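UTP--glucose-1-phosphate uridylyltransferase YngB (Bacillus subtilis, PDB 7O2N) catalyses the formation of UDP-glucose from glucose-1-phosphate and UTP, feeding glycolipid synthesis and wall teichoic acid glucosylation during anaerobic fermentative growth. Local coordinates at residues E51-E65 with D95-P107. Sequence-based numbering, arbitrary orientation.
Sequences EDILIITGRNKRSIE and DLANIHYIRQKEP
Glu65 lies over one face of the Tyr101 ring, its CG 3.5 Å from the ring centroid in a CH-pi contact. The methyl CD1 of Ile55 reaches Tyr101 CE1 obliquely at 3.5 Å. Tyr101 CG stands anti to its own carbonyl carbon (chi1 -55°), which lays the ring alongside Ile55 and against Ile64 and Glu65 of helix 62-67. A serine here, lacking the ring, would probably leave Glu65 CG and Ile55 CD1 without their shared partner and open a gap between helix and strand. The guanidinium of Arg103 has Gly58 O over one face. The His100 ring has Asn98 O at its edge, in plane, and ND1 makes a weak hydrogen bond to Asn98 O and another to Ile53 O. The Asn98 amide is nearly coplanar with the Asp52 carboxylate beside it, and ND2 donates to Asp52 OD1 at 2.8 Å. On the face shared with Tyr101, Ile55 CD1 also meets Ile99 CG2 at 3.6 Å. On the other face, Ile102 CG2 packs against Leu54 CD1 at 3.7 Å.

Strands 52-57 and 98-103 run parallel, joined by seven backbone hydrogen bonds from Asn98 N to Glu51 O through Gln104 N to Thr57 O. The mainly helical connection between them makes a beta-alpha-beta crossover of the Rossmann-like GT-A nucleotidyltransferase fold. Strand 52-57 pairs on its other side with strand 6-11. Helix 37-47 packs on Ile53, Phe120 meets the His100 ring, and helix 109-116 touches Gln104.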
loop_
_atom_site.group_PDB
_atom_site.type_symbol
_atom_site.label_atom_id
_atom_site.label_comp_id
_atom_site.label_asym_id
_atom_site.label_seq_id
_atom_site.Cartn_x
_atom_site.Cartn_y
_atom_site.Cartn_z
ATOM N N GLU A 51 25.870 -3.460 7.885
ATOM C CA GLU A 51 26.351 -3.283 6.522
ATOM C C GLU A 51 25.794 -4.378 5.599
ATOM O O GLU A 51 25.707 -4.160 4.399
ATOM C CB GLU A 51 27.869 -3.080 6.513
ATOM C CG GLU A 51 28.580 -3.797 7.660
ATOM C CD GLU A 51 30.084 -3.604 7.818
ATOM O OE1 GLU A 51 30.592 -2.518 7.448
ATOM O OE2 GLU A 51 30.748 -4.540 8.341
ATOM N N ASP A 52 25.369 -5.527 6.159
ATOM C CA ASP A 52 24.986 -6.676 5.350
ATOM C C ASP A 52 23.739 -7.355 5.918
ATOM O O ASP A 52 23.728 -7.806 7.059
ATOM C CB ASP A 52 26.130 -7.689 5.234
ATOM C CG ASP A 52 27.440 -7.140 4.673
ATOM O OD1 ASP A 52 27.434 -6.616 3.516
ATOM O OD2 ASP A 52 28.472 -7.270 5.385
ATOM N N ILE A 53 22.707 -7.454 5.078
ATOM C CA ILE A 53 21.415 -8.012 5.443
ATOM C C ILE A 53 21.127 -9.225 4.551
ATOM O O ILE A 53 21.332 -9.203 3.326
ATOM C CB ILE A 53 20.334 -6.930 5.282
ATOM C CG1 ILE A 53 20.580 -5.737 6.211
ATOM C CG2 ILE A 53 18.945 -7.516 5.461
ATOM C CD1 ILE A 53 19.684 -4.532 5.961
ATOM N N LEU A 54 20.651 -10.297 5.188
ATOM C CA LEU A 54 20.122 -11.426 4.448
ATOM C C LEU A 54 18.612 -11.460 4.650
ATOM O O LEU A 54 18.119 -11.517 5.773
ATOM C CB LEU A 54 20.745 -12.716 4.979
ATOM C CG LEU A 54 20.192 -14.004 4.365
ATOM C CD1 LEU A 54 20.317 -14.022 2.841
ATOM C CD2 LEU A 54 20.909 -15.212 4.935
ATOM N N ILE A 55 17.879 -11.406 3.546
ATOM C CA ILE A 55 16.440 -11.558 3.607
ATOM C C ILE A 55 16.128 -12.996 3.231
ATOM O O ILE A 55 16.568 -13.477 2.187
ATOM C CB ILE A 55 15.752 -10.566 2.655
ATOM C CG1 ILE A 55 16.113 -9.121 3.000
ATOM C CG2 ILE A 55 14.251 -10.808 2.633
ATOM C CD1 ILE A 55 15.554 -8.125 2.042
ATOM N N ILE A 56 15.426 -13.692 4.128
ATOM C CA ILE A 56 14.923 -15.020 3.832
ATOM C C ILE A 56 13.576 -14.756 3.174
ATOM O O ILE A 56 12.617 -14.346 3.828
ATOM C CB ILE A 56 14.773 -15.882 5.104
ATOM C CG1 ILE A 56 15.901 -15.743 6.143
ATOM C CG2 ILE A 56 14.454 -17.324 4.760
ATOM C CD1 ILE A 56 17.324 -15.803 5.644
ATOM N N THR A 57 13.544 -14.903 1.851
ATOM C CA THR A 57 12.360 -14.560 1.091
ATOM C C THR A 57 11.695 -15.854 0.630
ATOM O O THR A 57 12.271 -16.924 0.773
ATOM C CB THR A 57 12.743 -13.613 -0.056
ATOM O OG1 THR A 57 11.566 -13.272 -0.796
ATOM C CG2 THR A 57 13.755 -14.208 -1.011
ATOM N N GLY A 58 10.505 -15.732 0.043
ATOM C CA GLY A 58 9.778 -16.843 -0.555
ATOM C C GLY A 58 9.411 -16.575 -2.018
ATOM O O GLY A 58 10.068 -15.776 -2.688
ATOM N N ARG A 59 8.349 -17.245 -2.496
ATOM C CA ARG A 59 7.921 -17.169 -3.886
ATOM C C ARG A 59 7.184 -15.857 -4.137
ATOM O O ARG A 59 6.500 -15.328 -3.256
ATOM C CB ARG A 59 7.035 -18.369 -4.221
ATOM C CG ARG A 59 7.784 -19.549 -4.832
ATOM C CD ARG A 59 7.130 -20.921 -4.661
ATOM N NE ARG A 59 7.777 -21.867 -3.750
ATOM C CZ ARG A 59 7.678 -21.845 -2.418
ATOM N NH1 ARG A 59 6.954 -20.915 -1.816
ATOM N NH2 ARG A 59 8.308 -22.747 -1.686
ATOM N N ASN A 60 7.329 -15.354 -5.369
ATOM C CA ASN A 60 6.699 -14.128 -5.852
ATOM C C ASN A 60 6.932 -12.976 -4.883
ATOM O O ASN A 60 6.006 -12.214 -4.626
ATOM C CB ASN A 60 5.189 -14.257 -6.074
ATOM C CG ASN A 60 4.775 -15.640 -6.533
ATOM O OD1 ASN A 60 4.702 -16.583 -5.740
ATOM N ND2 ASN A 60 4.496 -15.769 -7.817
ATOM N N LYS A 61 8.152 -12.854 -4.357
ATOM C CA LYS A 61 8.487 -11.666 -3.593
ATOM C C LYS A 61 9.603 -10.879 -4.284
ATOM O O LYS A 61 10.404 -10.228 -3.602
ATOM C CB LYS A 61 8.852 -12.032 -2.153
ATOM C CG LYS A 61 7.732 -12.733 -1.414
ATOM C CD LYS A 61 7.897 -12.666 0.077
ATOM C CE LYS A 61 6.606 -12.983 0.802
ATOM N NZ LYS A 61 6.602 -12.359 2.140
ATOM N N ARG A 62 9.620 -10.933 -5.628
ATOM C CA ARG A 62 10.628 -10.273 -6.442
ATOM C C ARG A 62 10.644 -8.785 -6.110
ATOM O O ARG A 62 11.710 -8.183 -6.038
ATOM C CB ARG A 62 10.418 -10.509 -7.943
ATOM N N SER A 63 9.469 -8.195 -5.863
ATOM C CA SER A 63 9.403 -6.758 -5.657
ATOM C C SER A 63 10.315 -6.260 -4.529
ATOM O O SER A 63 10.812 -5.131 -4.604
ATOM C CB SER A 63 7.994 -6.269 -5.533
ATOM O OG SER A 63 7.312 -6.851 -4.438
ATOM N N ILE A 64 10.556 -7.078 -3.495
ATOM C CA ILE A 64 11.451 -6.659 -2.425
ATOM C C ILE A 64 12.858 -6.462 -2.996
ATOM O O ILE A 64 13.500 -5.452 -2.727
ATOM C CB ILE A 64 11.454 -7.657 -1.249
ATOM C CG1 ILE A 64 10.116 -7.717 -0.510
ATOM C CG2 ILE A 64 12.605 -7.419 -0.282
ATOM C CD1 ILE A 64 9.858 -9.093 0.075
ATOM N N GLU A 65 13.322 -7.435 -3.792
ATOM C CA GLU A 65 14.670 -7.457 -4.346
ATOM C C GLU A 65 14.853 -6.300 -5.332
ATOM O O GLU A 65 15.923 -5.689 -5.411
ATOM C CB GLU A 65 14.951 -8.813 -5.011
ATOM C CG GLU A 65 14.515 -10.008 -4.172
ATOM C CD GLU A 65 14.579 -11.368 -4.846
ATOM O OE1 GLU A 65 15.471 -11.539 -5.703
ATOM O OE2 GLU A 65 13.747 -12.257 -4.504
ATOM N N ASP A 95 21.347 1.985 -1.715
ATOM C CA ASP A 95 22.666 2.115 -1.110
ATOM C C ASP A 95 22.644 1.879 0.400
ATOM O O ASP A 95 23.685 1.867 1.052
ATOM C CB ASP A 95 23.341 3.433 -1.496
ATOM C CG ASP A 95 24.273 3.292 -2.688
ATOM O OD1 ASP A 95 24.503 4.317 -3.369
ATOM O OD2 ASP A 95 24.769 2.157 -2.921
ATOM N N LEU A 96 21.463 1.643 0.964
ATOM C CA LEU A 96 21.356 1.520 2.408
ATOM C C LEU A 96 22.290 0.447 2.957
ATOM O O LEU A 96 22.939 0.662 3.962
ATOM C CB LEU A 96 19.900 1.216 2.753
ATOM C CG LEU A 96 18.951 2.381 2.521
ATOM C CD1 LEU A 96 17.625 1.886 1.997
ATOM C CD2 LEU A 96 18.759 3.129 3.820
ATOM N N ALA A 97 22.323 -0.726 2.334
ATOM C CA ALA A 97 23.088 -1.845 2.871
ATOM C C ALA A 97 23.324 -2.820 1.733
ATOM O O ALA A 97 22.811 -2.606 0.642
ATOM C CB ALA A 97 22.317 -2.513 3.982
ATOM N N ASN A 98 24.111 -3.867 1.972
ATOM C CA ASN A 98 24.297 -4.881 0.950
ATOM C C ASN A 98 23.258 -5.956 1.205
ATOM O O ASN A 98 23.347 -6.654 2.218
ATOM C CB ASN A 98 25.695 -5.505 0.992
ATOM C CG ASN A 98 26.821 -4.516 0.799
ATOM O OD1 ASN A 98 26.733 -3.605 -0.032
ATOM N ND2 ASN A 98 27.886 -4.708 1.560
ATOM N N ILE A 99 22.291 -6.066 0.283
ATOM C CA ILE A 99 21.126 -6.892 0.529
ATOM C C ILE A 99 21.301 -8.236 -0.169
ATOM O O ILE A 99 21.323 -8.283 -1.397
ATOM C CB ILE A 99 19.855 -6.177 0.046
ATOM C CG1 ILE A 99 19.778 -4.723 0.505
ATOM C CG2 ILE A 99 18.628 -6.943 0.489
ATOM C CD1 ILE A 99 19.787 -4.549 1.999
ATOM N N HIS A 100 21.385 -9.308 0.625
ATOM C CA HIS A 100 21.464 -10.672 0.115
ATOM C C HIS A 100 20.105 -11.359 0.274
ATOM O O HIS A 100 19.352 -10.988 1.163
ATOM C CB HIS A 100 22.558 -11.434 0.881
ATOM C CG HIS A 100 23.888 -10.755 0.870
ATOM N ND1 HIS A 100 24.061 -9.447 1.264
ATOM C CD2 HIS A 100 25.111 -11.191 0.514
ATOM C CE1 HIS A 100 25.323 -9.105 1.136
ATOM N NE2 HIS A 100 25.989 -10.160 0.689
ATOM N N TYR A 101 19.807 -12.360 -0.571
ATOM C CA TYR A 101 18.569 -13.133 -0.496
ATOM C C TYR A 101 18.823 -14.637 -0.488
ATOM O O TYR A 101 19.738 -15.147 -1.125
ATOM C CB TYR A 101 17.663 -12.860 -1.692
ATOM C CG TYR A 101 17.380 -11.398 -1.827
ATOM C CD1 TYR A 101 16.444 -10.774 -1.017
ATOM C CD2 TYR A 101 18.114 -10.625 -2.705
ATOM C CE1 TYR A 101 16.224 -9.406 -1.102
ATOM C CE2 TYR A 101 17.907 -9.257 -2.801
ATOM C CZ TYR A 101 16.965 -8.641 -1.989
ATOM O OH TYR A 101 16.740 -7.295 -2.088
ATOM N N ILE A 102 17.970 -15.353 0.226
ATOM C CA ILE A 102 17.938 -16.799 0.140
ATOM C C ILE A 102 16.476 -17.191 0.130
ATOM O O ILE A 102 15.656 -16.520 0.747
ATOM C CB ILE A 102 18.676 -17.453 1.326
ATOM C CG1 ILE A 102 18.712 -18.974 1.196
ATOM C CG2 ILE A 102 18.096 -17.035 2.666
ATOM C CD1 ILE A 102 19.986 -19.503 0.624
ATOM N N ARG A 103 16.161 -18.268 -0.578
ATOM C CA ARG A 103 14.786 -18.725 -0.519
ATOM C C ARG A 103 14.612 -19.720 0.617
ATOM O O ARG A 103 15.372 -20.677 0.710
ATOM C CB ARG A 103 14.378 -19.319 -1.858
ATOM C CG ARG A 103 13.306 -18.477 -2.509
ATOM C CD ARG A 103 13.754 -17.739 -3.742
ATOM N NE ARG A 103 12.663 -18.083 -4.640
ATOM C CZ ARG A 103 12.304 -17.398 -5.709
ATOM N NH1 ARG A 103 12.944 -16.286 -6.044
ATOM N NH2 ARG A 103 11.298 -17.848 -6.439
ATOM N N GLN A 104 13.625 -19.484 1.485
ATOM C CA GLN A 104 13.234 -20.507 2.437
ATOM C C GLN A 104 12.547 -21.605 1.640
ATOM O O GLN A 104 11.685 -21.318 0.807
ATOM C CB GLN A 104 12.277 -19.918 3.454
ATOM C CG GLN A 104 12.337 -20.655 4.778
ATOM C CD GLN A 104 11.263 -20.167 5.719
ATOM O OE1 GLN A 104 10.202 -19.686 5.291
ATOM N NE2 GLN A 104 11.541 -20.320 7.007
ATOM N N LYS A 105 12.961 -22.857 1.839
ATOM C CA LYS A 105 12.493 -23.836 0.867
ATOM C C LYS A 105 11.029 -24.159 1.148
ATOM O O LYS A 105 10.185 -23.886 0.295
ATOM C CB LYS A 105 13.466 -25.006 0.683
ATOM C CG LYS A 105 14.520 -24.755 -0.391
ATOM C CD LYS A 105 15.576 -25.827 -0.461
ATOM C CE LYS A 105 16.619 -25.712 0.632
ATOM N NZ LYS A 105 17.616 -26.810 0.534
ATOM N N GLU A 106 10.754 -24.690 2.353
ATOM C CA GLU A 106 9.395 -24.915 2.823
ATOM C C GLU A 106 9.139 -24.041 4.051
ATOM O O GLU A 106 10.084 -23.671 4.743
ATOM C CB GLU A 106 9.064 -26.397 3.034
ATOM C CG GLU A 106 10.050 -27.147 3.907
ATOM C CD GLU A 106 11.433 -27.306 3.300
ATOM O OE1 GLU A 106 11.568 -28.133 2.376
ATOM O OE2 GLU A 106 12.363 -26.577 3.731
ATOM N N PRO A 107 7.868 -23.647 4.316
ATOM C CA PRO A 107 7.566 -22.668 5.365
ATOM C C PRO A 107 7.507 -23.259 6.767
ATOM O O PRO A 107 6.539 -23.919 7.115
ATOM C CB PRO A 107 6.164 -22.181 4.972
ATOM C CG PRO A 107 5.535 -23.378 4.276
ATOM C CD PRO A 107 6.672 -24.092 3.579
#